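Local coordinates for protein tryptophan halogenase (Shewanella frigidimarina, PDB 2PYX) that probably binds FAD and acts as a flavin-dependent halogenase of tryptophan or a related substrate, at residues A[225-230]-A[351-356]; A[240-245]-A[337-342]; A[341-346]-A[388-393]. All blocks are in the same frame, centred on the assembly; numbering follows the deposited sequence.

Interaction 1 of 3, residues A[225-230]-A[351-356]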
ATOM      1  N   PHE A 225       2.849  24.085  -1.603  1.00 10.39           N
ATOM      2  CA  PHE A 225       3.226  23.519  -0.326  1.00 10.66           C
ATOM      3  C   PHE A 225       2.698  22.093  -0.206  1.00 11.59           C
ATOM      4  O   PHE A 225       1.506  21.868  -0.457  1.00 13.12           O
ATOM      5  CB  PHE A 225       2.679  24.396   0.791  1.00 12.33           C
ATOM      6  CG  PHE A 225       3.349  25.715   0.845  1.00 11.78           C
ATOM      7  CD1 PHE A 225       2.963  26.745   0.008  1.00 12.88           C
ATOM      8  CD2 PHE A 225       4.459  25.899   1.690  1.00 11.23           C
ATOM      9  CE1 PHE A 225       3.660  27.981   0.021  1.00 11.90           C
ATOM     10  CE2 PHE A 225       5.130  27.144   1.683  1.00 13.71           C
ATOM     11  CZ  PHE A 225       4.738  28.142   0.876  1.00 13.10           C
ATOM     12  N   ILE A 226       3.560  21.153   0.182  1.00 10.00           N
ATOM     13  CA  ILE A 226       3.152  19.772   0.278  1.00  8.92           C
ATOM     14  C   ILE A 226       3.075  19.454   1.744  1.00 10.20           C
ATOM     15  O   ILE A 226       4.085  19.570   2.464  1.00 10.14           O
ATOM     16  CB  ILE A 226       4.146  18.821  -0.397  1.00 10.41           C
ATOM     17  CG1 ILE A 226       4.585  19.295  -1.769  1.00 14.40           C
ATOM     18  CG2 ILE A 226       3.562  17.413  -0.420  1.00 11.34           C
ATOM     19  CD1 ILE A 226       3.510  19.568  -2.716  1.00 16.10           C
ATOM     20  N   ASP A 227       1.900  19.044   2.217  1.00  9.38           N
ATOM     21  CA  ASP A 227       1.736  18.704   3.610  1.00  8.76           C
ATOM     22  C   ASP A 227       2.087  17.226   3.817  1.00 11.17           C
ATOM     23  O   ASP A 227       1.299  16.346   3.469  1.00 10.95           O
ATOM     24  CB  ASP A 227       0.303  18.977   4.066  1.00 10.40           C
ATOM     25  CG  ASP A 227       0.119  18.818   5.561  1.00 11.49           C
ATOM     26  OD1 ASP A 227       0.997  18.247   6.208  1.00 12.71           O
ATOM     27  OD2 ASP A 227      -0.938  19.224   6.080  1.00 12.03           O
ATOM     28  N   CYS A 228       3.264  16.979   4.394  1.00 10.84           N
ATOM     29  CA  CYS A 228       3.722  15.675   4.806  1.00 10.56           C
ATOM     30  C   CYS A 228       3.897  15.600   6.342  1.00 12.47           C
ATOM     31  O   CYS A 228       4.753  14.876   6.862  1.00 11.64           O
ATOM     32  CB  CYS A 228       5.017  15.359   4.049  1.00 11.52           C
ATOM     33  SG  CYS A 228       4.742  15.203   2.272  1.00 11.51           S
ATOM     34  N   THR A 229       3.060  16.341   7.061  1.00 11.23           N
ATOM     35  CA  THR A 229       3.189  16.441   8.523  1.00 12.44           C
ATOM     36  C   THR A 229       2.539  15.274   9.302  1.00 14.72           C
ATOM     37  O   THR A 229       2.520  15.289  10.551  1.00 17.60           O
ATOM     38  CB  THR A 229       2.594  17.766   9.038  1.00 13.72           C
ATOM     39  OG1 THR A 229       1.175  17.835   8.788  1.00 12.48           O
ATOM     40  CG2 THR A 229       3.315  18.919   8.425  1.00 12.68           C
ATOM     41  N   GLY A 230       2.031  14.262   8.605  1.00 13.03           N
ATOM     42  CA  GLY A 230       1.379  13.118   9.257  1.00 13.14           C
ATOM     43  C   GLY A 230      -0.040  13.407   9.672  1.00 12.58           C
ATOM     44  O   GLY A 230      -0.655  14.341   9.170  1.00 14.30           O
ATOM     45  N   GLY A 351       0.588  11.350   2.170  1.00  9.31           N
ATOM     46  CA  GLY A 351       0.753  10.510   3.324  1.00 10.04           C
ATOM     47  C   GLY A 351      -0.390  10.678   4.306  1.00  9.76           C
ATOM     48  O   GLY A 351      -1.543  10.946   3.892  1.00  9.89           O
HETATM   49  N   MSE A 352      -0.101  10.454   5.587  1.00  9.68           N
HETATM   50  CA  MSE A 352      -1.120  10.460   6.639  0.50 10.43           C
HETATM   51  C   MSE A 352      -1.801  11.814   6.807  1.00 10.17           C
HETATM   52  O   MSE A 352      -2.917  11.889   7.349  1.00 10.79           O
HETATM   53  CB  MSE A 352      -0.511   9.998   7.956  0.50 10.60           C
HETATM   54  CG  MSE A 352       0.053   8.603   7.817  0.50  9.27           C
HETATM   55 SE   MSE A 352       0.911   7.924   9.425  0.38 17.69          SE
HETATM   56  CE  MSE A 352      -0.401   8.157  10.511  0.50 11.10           C
ATOM     57  N   ALA A 353      -1.146  12.890   6.345  1.00  9.80           N
ATOM     58  CA  ALA A 353      -1.776  14.197   6.371  1.00  9.93           C
ATOM     59  C   ALA A 353      -3.048  14.218   5.523  1.00 10.27           C
ATOM     60  O   ALA A 353      -3.957  15.028   5.785  1.00 11.00           O
ATOM     61  CB  ALA A 353      -0.836  15.297   5.917  1.00  9.23           C
ATOM     62  N   ALA A 354      -3.118  13.367   4.482  1.00  9.31           N
ATOM     63  CA  ALA A 354      -4.344  13.240   3.681  1.00  8.12           C
ATOM     64  C   ALA A 354      -5.376  12.238   4.214  1.00  8.28           C
ATOM     65  O   ALA A 354      -6.566  12.468   4.152  1.00 10.76           O
ATOM     66  CB  ALA A 354      -4.009  12.884   2.268  1.00  8.98           C
ATOM     67  N   GLY A 355      -4.904  11.107   4.695  1.00 11.10           N
ATOM     68  CA  GLY A 355      -5.789  10.130   5.278  1.00 12.20           C
ATOM     69  C   GLY A 355      -5.027   8.920   5.704  1.00 13.65           C
ATOM     70  O   GLY A 355      -3.856   8.752   5.391  1.00 11.66           O
ATOM     71  N   PHE A 356      -5.713   8.058   6.437  1.00 11.89           N
ATOM     72  CA  PHE A 356      -5.091   6.855   6.922  1.00 12.69           C
ATOM     73  C   PHE A 356      -6.141   5.924   7.456  1.00 12.12           C
ATOM     74  O   PHE A 356      -7.027   6.341   8.223  1.00 13.58           O
ATOM     75  CB  PHE A 356      -4.110   7.169   8.031  1.00 13.59           C
ATOM     76  CG  PHE A 356      -3.351   5.964   8.510  1.00 19.20           C
ATOM     77  CD1 PHE A 356      -2.358   5.409   7.732  1.00 20.08           C
ATOM     78  CD2 PHE A 356      -3.692   5.351   9.696  1.00 19.67           C
ATOM     79  CE1 PHE A 356      -1.671   4.273   8.157  1.00 24.10           C
ATOM     80  CE2 PHE A 356      -3.012   4.215  10.135  1.00 24.95           C
ATOM     81  CZ  PHE A 356      -2.020   3.674   9.358  1.00 20.67           C
TER
HETATM   82  O   HOH W   1       1.753  13.076   5.855  1.00 11.04           O
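Ala353 puts its methyl group against the carboxylate and backbone of Asp227. CB lies 3.5 Å from Asp227 OD1 and 3.4 Å from Asp227 O, and the carbonyl oxygen of Gly230 closes in from further along the same loop. Gly230 O also receives a CA-H...O contact from Ala353 CA at 3.0 Å. Next to it stands Met352, present as selenomethionine; of its side chain only CB touches Gly230, 3.8 Å from Gly230 C, while the rest leads away in the conformer modelled here.

No direct hydrogen bond joins the two segments. Water 1 stands between them, accepting from Gly230 N at 3.0 Å and from Ala353 N at 2.9 Å.

The Asp227 carboxylate is held by its own loop. Its CG is anti to the backbone N (chi1 -172°), beside the carbonyl carbon, on the side of the chain that runs on to Thr229. OD1 accepts Thr229 N at 2.9 Å, which makes an Asx turn, and takes Thr229 OG1 at 2.6 Å on its syn lone pair. OD2 accepts the backbone NH groups of Leu235 and Leu236 at the start of helix 234-239, and Thr229 OG1 is bonded to Leu234 N.

Strand 224-227 runs parallel to strand 9-13, and 225-230 carries the chain off its C-terminal end in a Rossmann-type sheet. The side chains of Met352 and Thr229 lie near those of Ala18 and Val198, respectively, both predicted to bind FAD. A tartrate, probably from the crystallisation liquor, is hydrogen-bonded to Met352 N; such molecules often mark pockets.

Four donors on one buried carboxylate would probably keep Asp227 ionised. With that charge met by the loop and the helix start, what passes between the segments is methyl contact, one CA-H...O contact and a shared water.

Interaction 2 of 3, residues A[240-245]-A[337-342]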
ATOM      1  N   LEU A 240      -5.811  25.020   6.564  1.00 12.62           N
ATOM      2  CA  LEU A 240      -6.801  25.204   5.501  1.00 12.45           C
ATOM      3  C   LEU A 240      -8.190  24.621   5.776  1.00 11.78           C
ATOM      4  O   LEU A 240      -9.083  24.731   4.930  1.00 15.00           O
ATOM      5  CB  LEU A 240      -6.227  24.714   4.165  1.00 13.28           C
ATOM      6  CG  LEU A 240      -5.041  25.533   3.635  1.00 15.35           C
ATOM      7  CD1 LEU A 240      -4.346  24.797   2.505  1.00 15.28           C
ATOM      8  CD2 LEU A 240      -5.468  26.926   3.176  1.00 20.04           C
ATOM      9  N   GLN A 241      -8.331  23.983   6.930  1.00 12.98           N
ATOM     10  CA  GLN A 241      -9.615  23.520   7.433  1.00 14.27           C
ATOM     11  C   GLN A 241     -10.337  22.554   6.506  1.00 13.35           C
ATOM     12  O   GLN A 241     -11.567  22.539   6.451  1.00 15.21           O
ATOM     13  CB  GLN A 241     -10.481  24.735   7.814  1.00 14.35           C
ATOM     14  CG  GLN A 241      -9.938  25.430   9.037  1.00 17.34           C
ATOM     15  CD  GLN A 241     -10.186  24.648  10.323  1.00 23.33           C
ATOM     16  OE1 GLN A 241     -11.340  24.410  10.693  1.00 26.16           O
ATOM     17  NE2 GLN A 241      -9.114  24.247  11.007  1.00 22.20           N
ATOM     18  N   VAL A 242      -9.583  21.692   5.805  1.00 12.05           N
ATOM     19  CA  VAL A 242     -10.220  20.683   4.977  1.00 10.06           C
ATOM     20  C   VAL A 242     -10.794  19.619   5.894  1.00  9.92           C
ATOM     21  O   VAL A 242     -10.070  19.055   6.680  1.00 11.01           O
ATOM     22  CB  VAL A 242      -9.227  20.055   3.986  1.00 12.31           C
ATOM     23  CG1 VAL A 242      -9.880  18.909   3.233  1.00  9.52           C
ATOM     24  CG2 VAL A 242      -8.718  21.119   3.015  1.00 12.94           C
ATOM     25  N   PRO A 243     -12.091  19.339   5.774  1.00 11.05           N
ATOM     26  CA  PRO A 243     -12.738  18.380   6.684  1.00 12.89           C
ATOM     27  C   PRO A 243     -12.254  16.949   6.553  1.00 13.21           C
ATOM     28  O   PRO A 243     -11.844  16.509   5.468  1.00 11.25           O
ATOM     29  CB  PRO A 243     -14.221  18.425   6.285  1.00 15.42           C
ATOM     30  CG  PRO A 243     -14.375  19.519   5.399  1.00 19.80           C
ATOM     31  CD  PRO A 243     -13.056  19.929   4.830  1.00 13.77           C
ATOM     32  N   PHE A 244     -12.346  16.239   7.670  1.00 12.86           N
ATOM     33  CA  PHE A 244     -11.984  14.815   7.743  1.00 10.45           C
ATOM     34  C   PHE A 244     -13.242  13.975   7.670  1.00 12.12           C
ATOM     35  O   PHE A 244     -14.233  14.258   8.366  1.00 13.05           O
ATOM     36  CB  PHE A 244     -11.274  14.533   9.052  1.00 11.30           C
ATOM     37  CG  PHE A 244     -10.688  13.152   9.131  1.00 10.31           C
ATOM     38  CD1 PHE A 244      -9.513  12.850   8.456  1.00  9.37           C
ATOM     39  CD2 PHE A 244     -11.280  12.151   9.893  1.00 12.22           C
ATOM     40  CE1 PHE A 244      -8.943  11.598   8.509  1.00 13.39           C
ATOM     41  CE2 PHE A 244     -10.697  10.904   9.947  1.00 12.32           C
ATOM     42  CZ  PHE A 244      -9.525  10.629   9.250  1.00 13.20           C
ATOM     43  N   LEU A 245     -13.197  12.945   6.825  1.00 10.27           N
ATOM     44  CA  LEU A 245     -14.309  12.016   6.605  1.00  9.11           C
ATOM     45  C   LEU A 245     -14.013  10.646   7.273  1.00  9.95           C
ATOM     46  O   LEU A 245     -13.336   9.761   6.729  1.00  9.22           O
ATOM     47  CB  LEU A 245     -14.603  11.825   5.109  1.00 10.49           C
ATOM     48  CG  LEU A 245     -14.814  13.116   4.325  1.00 12.24           C
ATOM     49  CD1 LEU A 245     -15.133  12.761   2.919  1.00 12.62           C
ATOM     50  CD2 LEU A 245     -15.861  13.993   4.955  1.00 15.73           C
ATOM     51  N   GLY A 337      -9.871   7.252   8.260  1.00  8.60           N
ATOM     52  CA  GLY A 337     -10.620   8.082   7.325  1.00 10.45           C
ATOM     53  C   GLY A 337      -9.707   8.921   6.493  1.00  8.59           C
ATOM     54  O   GLY A 337      -8.503   8.682   6.454  1.00  9.17           O
ATOM     55  N   TYR A 338     -10.316   9.841   5.761  1.00  8.18           N
ATOM     56  CA  TYR A 338      -9.579  10.640   4.814  1.00 10.46           C
ATOM     57  C   TYR A 338     -10.147  12.032   4.716  1.00  7.82           C
ATOM     58  O   TYR A 338     -11.322  12.281   4.953  1.00 10.29           O
ATOM     59  CB  TYR A 338      -9.498   9.955   3.454  1.00  9.64           C
ATOM     60  CG  TYR A 338     -10.824   9.700   2.799  1.00  9.85           C
ATOM     61  CD1 TYR A 338     -11.558   8.556   3.075  1.00 11.23           C
ATOM     62  CD2 TYR A 338     -11.323  10.569   1.840  1.00 11.99           C
ATOM     63  CE1 TYR A 338     -12.790   8.327   2.472  1.00 10.83           C
ATOM     64  CE2 TYR A 338     -12.553  10.329   1.234  1.00 12.06           C
ATOM     65  CZ  TYR A 338     -13.283   9.193   1.547  1.00 12.87           C
ATOM     66  OH  TYR A 338     -14.491   8.925   0.904  1.00 14.16           O
ATOM     67  N   ARG A 339      -9.258  12.948   4.358  1.00 10.57           N
ATOM     68  CA  ARG A 339      -9.673  14.318   4.161  1.00  9.49           C
ATOM     69  C   ARG A 339     -10.539  14.430   2.921  1.00 11.22           C
ATOM     70  O   ARG A 339     -10.334  13.711   1.952  1.00  9.56           O
ATOM     71  CB  ARG A 339      -8.450  15.223   4.048  1.00 10.44           C
ATOM     72  CG  ARG A 339      -7.608  15.305   5.303  1.00 10.37           C
ATOM     73  CD  ARG A 339      -8.233  16.223   6.330  1.00 10.91           C
ATOM     74  NE  ARG A 339      -7.622  15.979   7.618  1.00 12.01           N
ATOM     75  CZ  ARG A 339      -7.971  16.562   8.752  1.00 13.58           C
ATOM     76  NH1 ARG A 339      -8.922  17.460   8.777  1.00 12.41           N
ATOM     77  NH2 ARG A 339      -7.345  16.236   9.869  1.00 17.01           N
ATOM     78  N   ALA A 340     -11.516  15.330   2.916  1.00 10.61           N
ATOM     79  CA  ALA A 340     -12.461  15.364   1.802  1.00 10.97           C
ATOM     80  C   ALA A 340     -11.792  15.641   0.428  1.00 11.52           C
ATOM     81  O   ALA A 340     -12.309  15.225  -0.611  1.00 11.76           O
ATOM     82  CB  ALA A 340     -13.531  16.402   2.092  1.00 12.73           C
ATOM     83  N   LYS A 341     -10.706  16.417   0.460  1.00 10.64           N
ATOM     84  CA  LYS A 341      -9.873  16.738  -0.691  1.00 10.31           C
ATOM     85  C   LYS A 341      -8.423  16.513  -0.267  1.00  9.01           C
ATOM     86  O   LYS A 341      -8.121  16.681   0.917  1.00 10.86           O
ATOM     87  CB  LYS A 341     -10.046  18.238  -1.034  1.00 12.67           C
ATOM     88  CG  LYS A 341     -11.372  18.635  -1.597  1.00 15.61           C
ATOM     89  CD  LYS A 341     -11.675  20.104  -1.453  1.00 21.35           C
ATOM     90  CE  LYS A 341     -11.129  20.906  -2.533  1.00 27.25           C
ATOM     91  NZ  LYS A 341     -11.741  22.292  -2.472  1.00 17.83           N
ATOM     92  N   CYS A 342      -7.527  16.191  -1.187  1.00  9.13           N
ATOM     93  CA  CYS A 342      -6.076  16.224  -0.899  1.00  9.15           C
ATOM     94  C   CYS A 342      -5.408  17.541  -1.312  1.00  8.61           C
ATOM     95  O   CYS A 342      -4.277  17.777  -0.896  1.00 10.94           O
ATOM     96  CB  CYS A 342      -5.296  15.094  -1.558  1.00  8.88           C
ATOM     97  SG  CYS A 342      -5.200  15.124  -3.344  1.00 11.40           S
TER
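Phe244 and Arg339 lie on the same face of a small antiparallel sheet, their side chains crossing at about a right angle, with ring and guanidinium planes 64° apart. Phe244 CD1 sits over one face of the guanidinium, whereas Arg339 NE, 3.8 Å from that CD1, meets the ring at its edge. A bend at chi2 (-78°) brings Arg339 CD close to Val242 O, and NH1 donates to that same oxygen at 2.9 Å, almost straight onto the carbonyl and within the guanidinium plane. The far end of the phenyl ring comes down on Gly337, with Phe244 CZ 3.2 Å from Gly337 C, where no side chain stands in its way.

On the other face, Leu245 CD1 slants across Tyr338, 3.9 Å from CE2, and also touches Ala340. Between the faces runs the backbone ladder: Leu245 N donates to Tyr338 O at 2.7 Å and Tyr338 N to Leu245 O at 3.2 Å; just past the strand, Ala340 N adds a bond to Pro243 O at 2.8 Å. In the loops beyond, Val242 CG1 packs on Lys341 O at 3.7 Å, a buried carbonyl for which the model holds no polar partner.

Strand 337-339 is the middle one of three, with 355-356 beyond it. Helix 383-413 stacks Trp401 on Tyr338 and bonds Tyr397 OH to Arg339 O, while Leu236 of helix 234-239 touches Val242 and Arg339.

Interaction 3 of 3, residues A[341-346]-A[388-393]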
ATOM      1  N   LYS A 341     -10.706  16.417   0.460  1.00 10.64           N
ATOM      2  CA  LYS A 341      -9.873  16.738  -0.691  1.00 10.31           C
ATOM      3  C   LYS A 341      -8.423  16.513  -0.267  1.00  9.01           C
ATOM      4  O   LYS A 341      -8.121  16.681   0.917  1.00 10.86           O
ATOM      5  CB  LYS A 341     -10.046  18.238  -1.034  1.00 12.67           C
ATOM      6  CG  LYS A 341     -11.372  18.635  -1.597  1.00 15.61           C
ATOM      7  CD  LYS A 341     -11.675  20.104  -1.453  1.00 21.35           C
ATOM      8  CE  LYS A 341     -11.129  20.906  -2.533  1.00 27.25           C
ATOM      9  NZ  LYS A 341     -11.741  22.292  -2.472  1.00 17.83           N
ATOM     10  N   CYS A 342      -7.527  16.191  -1.187  1.00  9.13           N
ATOM     11  CA  CYS A 342      -6.076  16.224  -0.899  1.00  9.15           C
ATOM     12  C   CYS A 342      -5.408  17.541  -1.312  1.00  8.61           C
ATOM     13  O   CYS A 342      -4.277  17.777  -0.896  1.00 10.94           O
ATOM     14  CB  CYS A 342      -5.296  15.094  -1.558  1.00  8.88           C
ATOM     15  SG  CYS A 342      -5.200  15.124  -3.344  1.00 11.40           S
ATOM     16  N   TRP A 343      -6.082  18.381  -2.083  1.00  9.43           N
ATOM     17  CA  TRP A 343      -5.471  19.579  -2.652  1.00  8.25           C
ATOM     18  C   TRP A 343      -6.436  20.766  -2.466  1.00  9.16           C
ATOM     19  O   TRP A 343      -7.543  20.744  -2.975  1.00 10.40           O
ATOM     20  CB  TRP A 343      -5.154  19.365  -4.125  1.00  7.84           C
ATOM     21  CG  TRP A 343      -4.296  20.393  -4.792  1.00  8.37           C
ATOM     22  CD1 TRP A 343      -4.121  21.699  -4.435  1.00 10.08           C
ATOM     23  CD2 TRP A 343      -3.512  20.172  -5.975  1.00  7.36           C
ATOM     24  NE1 TRP A 343      -3.245  22.313  -5.335  1.00 11.68           N
ATOM     25  CE2 TRP A 343      -2.867  21.406  -6.286  1.00 10.27           C
ATOM     26  CE3 TRP A 343      -3.302  19.061  -6.812  1.00 10.23           C
ATOM     27  CZ2 TRP A 343      -2.035  21.536  -7.371  1.00  9.51           C
ATOM     28  CZ3 TRP A 343      -2.469  19.185  -7.878  1.00  9.16           C
ATOM     29  CH2 TRP A 343      -1.842  20.427  -8.159  1.00  8.93           C
ATOM     30  N   GLN A 344      -6.029  21.736  -1.648  1.00  9.87           N
ATOM     31  CA  GLN A 344      -6.842  22.921  -1.363  1.00 10.10           C
ATOM     32  C   GLN A 344      -5.930  24.130  -1.555  1.00  9.51           C
ATOM     33  O   GLN A 344      -4.831  24.167  -1.003  1.00 10.42           O
ATOM     34  CB  GLN A 344      -7.347  22.868   0.091  1.00  9.78           C
ATOM     35  CG  GLN A 344      -8.177  24.071   0.524  1.00 10.85           C
ATOM     36  CD  GLN A 344      -9.468  24.164  -0.257  1.00 12.71           C
ATOM     37  OE1 GLN A 344     -10.299  23.234  -0.258  1.00 15.56           O
ATOM     38  NE2 GLN A 344      -9.658  25.289  -0.946  1.00 15.20           N
ATOM     39  N   ASN A 345      -6.412  25.119  -2.297  1.00  9.37           N
ATOM     40  CA  ASN A 345      -5.606  26.265  -2.660  1.00  9.62           C
ATOM     41  C   ASN A 345      -4.299  25.717  -3.265  1.00 10.13           C
ATOM     42  O   ASN A 345      -4.332  24.947  -4.245  1.00 11.32           O
ATOM     43  CB  ASN A 345      -5.422  27.176  -1.437  1.00 10.70           C
ATOM     44  CG  ASN A 345      -6.683  27.914  -1.059  1.00 14.91           C
ATOM     45  OD1 ASN A 345      -7.607  27.338  -0.485  1.00 16.80           O
ATOM     46  ND2 ASN A 345      -6.747  29.189  -1.420  1.00 16.31           N
ATOM     47  N   ASN A 346      -3.162  26.111  -2.708  1.00  9.87           N
ATOM     48  CA  ASN A 346      -1.833  25.709  -3.219  1.00 10.48           C
ATOM     49  C   ASN A 346      -1.133  24.736  -2.304  1.00 10.42           C
ATOM     50  O   ASN A 346       0.097  24.720  -2.200  1.00 11.19           O
ATOM     51  CB  ASN A 346      -0.935  26.929  -3.477  1.00 12.18           C
ATOM     52  CG  ASN A 346      -0.637  27.711  -2.245  1.00 10.93           C
ATOM     53  OD1 ASN A 346      -1.388  27.713  -1.247  1.00 12.55           O
ATOM     54  ND2 ASN A 346       0.518  28.416  -2.276  1.00 12.60           N
ATOM     55  N   THR A 388      -8.016  23.977 -11.987  1.00 10.43           N
ATOM     56  CA  THR A 388      -8.483  22.995 -12.953  1.00  9.39           C
ATOM     57  C   THR A 388      -7.791  21.684 -12.699  1.00 10.65           C
ATOM     58  O   THR A 388      -8.407  20.616 -12.733  1.00 11.36           O
ATOM     59  CB  THR A 388      -8.247  23.469 -14.391  1.00 10.22           C
ATOM     60  OG1 THR A 388      -8.998  24.679 -14.561  1.00 11.94           O
ATOM     61  CG2 THR A 388      -8.673  22.474 -15.442  1.00 13.14           C
ATOM     62  N   ILE A 389      -6.502  21.772 -12.390  1.00  9.65           N
ATOM     63  CA  ILE A 389      -5.728  20.571 -12.116  1.00 10.37           C
ATOM     64  C   ILE A 389      -6.078  20.017 -10.734  1.00  8.86           C
ATOM     65  O   ILE A 389      -6.306  18.808 -10.588  1.00  8.56           O
ATOM     66  CB  ILE A 389      -4.224  20.843 -12.251  1.00  9.59           C
ATOM     67  CG1 ILE A 389      -3.883  21.062 -13.741  1.00 11.20           C
ATOM     68  CG2 ILE A 389      -3.428  19.690 -11.689  1.00 10.80           C
ATOM     69  CD1 ILE A 389      -2.494  21.698 -13.959  1.00 15.72           C
ATOM     70  N   SER A 390      -6.191  20.863  -9.718  1.00  7.56           N
ATOM     71  CA  SER A 390      -6.497  20.344  -8.398  1.00  7.15           C
ATOM     72  C   SER A 390      -7.871  19.710  -8.374  1.00  8.97           C
ATOM     73  O   SER A 390      -8.088  18.688  -7.692  1.00 10.17           O
ATOM     74  CB  SER A 390      -6.370  21.387  -7.333  1.00  9.77           C
ATOM     75  OG  SER A 390      -7.231  22.476  -7.497  1.00  9.78           O
ATOM     76  N   ALA A 391      -8.816  20.290  -9.118  1.00  9.62           N
ATOM     77  CA  ALA A 391     -10.166  19.699  -9.133  1.00  7.76           C
ATOM     78  C   ALA A 391     -10.119  18.266  -9.675  1.00  8.19           C
ATOM     79  O   ALA A 391     -10.785  17.362  -9.131  1.00  9.45           O
ATOM     80  CB  ALA A 391     -11.105  20.531  -9.947  1.00  9.09           C
ATOM     81  N   ARG A 392      -9.391  18.013 -10.762  1.00  8.77           N
ATOM     82  CA  ARG A 392      -9.400  16.668 -11.345  1.00  9.51           C
ATOM     83  C   ARG A 392      -8.559  15.693 -10.501  1.00  9.30           C
ATOM     84  O   ARG A 392      -8.893  14.507 -10.377  1.00 10.81           O
ATOM     85  CB  ARG A 392      -9.013  16.689 -12.827  1.00 12.99           C
ATOM     86  CG  ARG A 392      -7.564  17.021 -13.115  1.00 10.18           C
ATOM     87  CD  ARG A 392      -7.480  17.448 -14.608  1.00 11.75           C
ATOM     88  NE  ARG A 392      -6.129  17.601 -15.090  1.00 11.69           N
ATOM     89  CZ  ARG A 392      -5.809  18.047 -16.294  1.00 14.46           C
ATOM     90  NH1 ARG A 392      -6.759  18.474 -17.098  1.00 13.21           N
ATOM     91  NH2 ARG A 392      -4.527  18.108 -16.651  1.00 16.39           N
ATOM     92  N   VAL A 393      -7.498  16.193  -9.880  1.00  9.48           N
ATOM     93  CA  VAL A 393      -6.729  15.372  -8.947  1.00  7.91           C
ATOM     94  C   VAL A 393      -7.589  15.005  -7.742  1.00  9.03           C
ATOM     95  O   VAL A 393      -7.559  13.828  -7.280  1.00  9.65           O
ATOM     96  CB  VAL A 393      -5.408  16.061  -8.524  1.00  9.98           C
ATOM     97  CG1 VAL A 393      -4.723  15.360  -7.347  1.00 10.55           C
ATOM     98  CG2 VAL A 393      -4.490  16.126  -9.693  1.00 10.44           C
TER
HETATM   99  O   HOH W   2      -6.315  24.624  -6.155  1.00 16.71           O
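Trp343 lays its indole against Ser390, and the contact can be followed outward from CB, which is already 4.0 Å from Ser390 CB. The first torsion sets CG anti to the backbone N (chi1 -169°), and CG too lies against Ser390 CB. That carbon sits over one face of the pyrrole part, 3.4 Å from the centroid of the five-membered ring and only 12° off its normal, a clear CH-pi contact. On the pyrrole side, NE1 makes a weak hydrogen bond to Asn345 O of the same segment at 3.1 Å. That same carbonyl oxygen accepts from water 2 at 2.8 Å, and the water in turn takes Ser390 OG at 2.7 Å, giving a polar bridge beside the CH-pi contact.

Strand 343-344 is one of the two outer strands of the Rossmann-type sheet, antiparallel to 347-349, and the contact fastens it to the long helix 383-413. Asn394, one residue on from this part of the helix, adds a hydrogen bond from ND2 to Trp343 O.

Along the benzo side, CD2 and CE3 also lie against Ser390. CE3 meets Val393 CG1 at 4.0 Å, that methyl lying at the ring edge; it touches Cys342 SG as well, also at 4.0 Å. CZ3 comes close to both Val393 CG2 and Ile389 CG2. At the tip, CH2 reaches Ile389 CG2 at 3.9 Å, while Leu375 of helix 363-377 and Met386 also pack on the indole.

Interaction 3 is wholly buried and mostly apolar, an indole sealed against a helix; interactions 1 and 2 are only partly buried and rely more on polar groups. Interaction 2 is strand pairing extended by a loop and an arginine bond, four hydrogen bonds in all, whereas interaction 1, nearest the predicted flavin site, has none across it and uses a water. Interactions 1 and 3 reach the same Rossmann-type sheet, and Phe225 N probably bonds to Asn346 O between them. Interactions 1 and 2 meet in the three-stranded sheet, where Ala354 O and Arg339 N probably pair. Lys341 and Cys342 belong to both interaction 2 and interaction 3, as the chain passes from one sheet to the other.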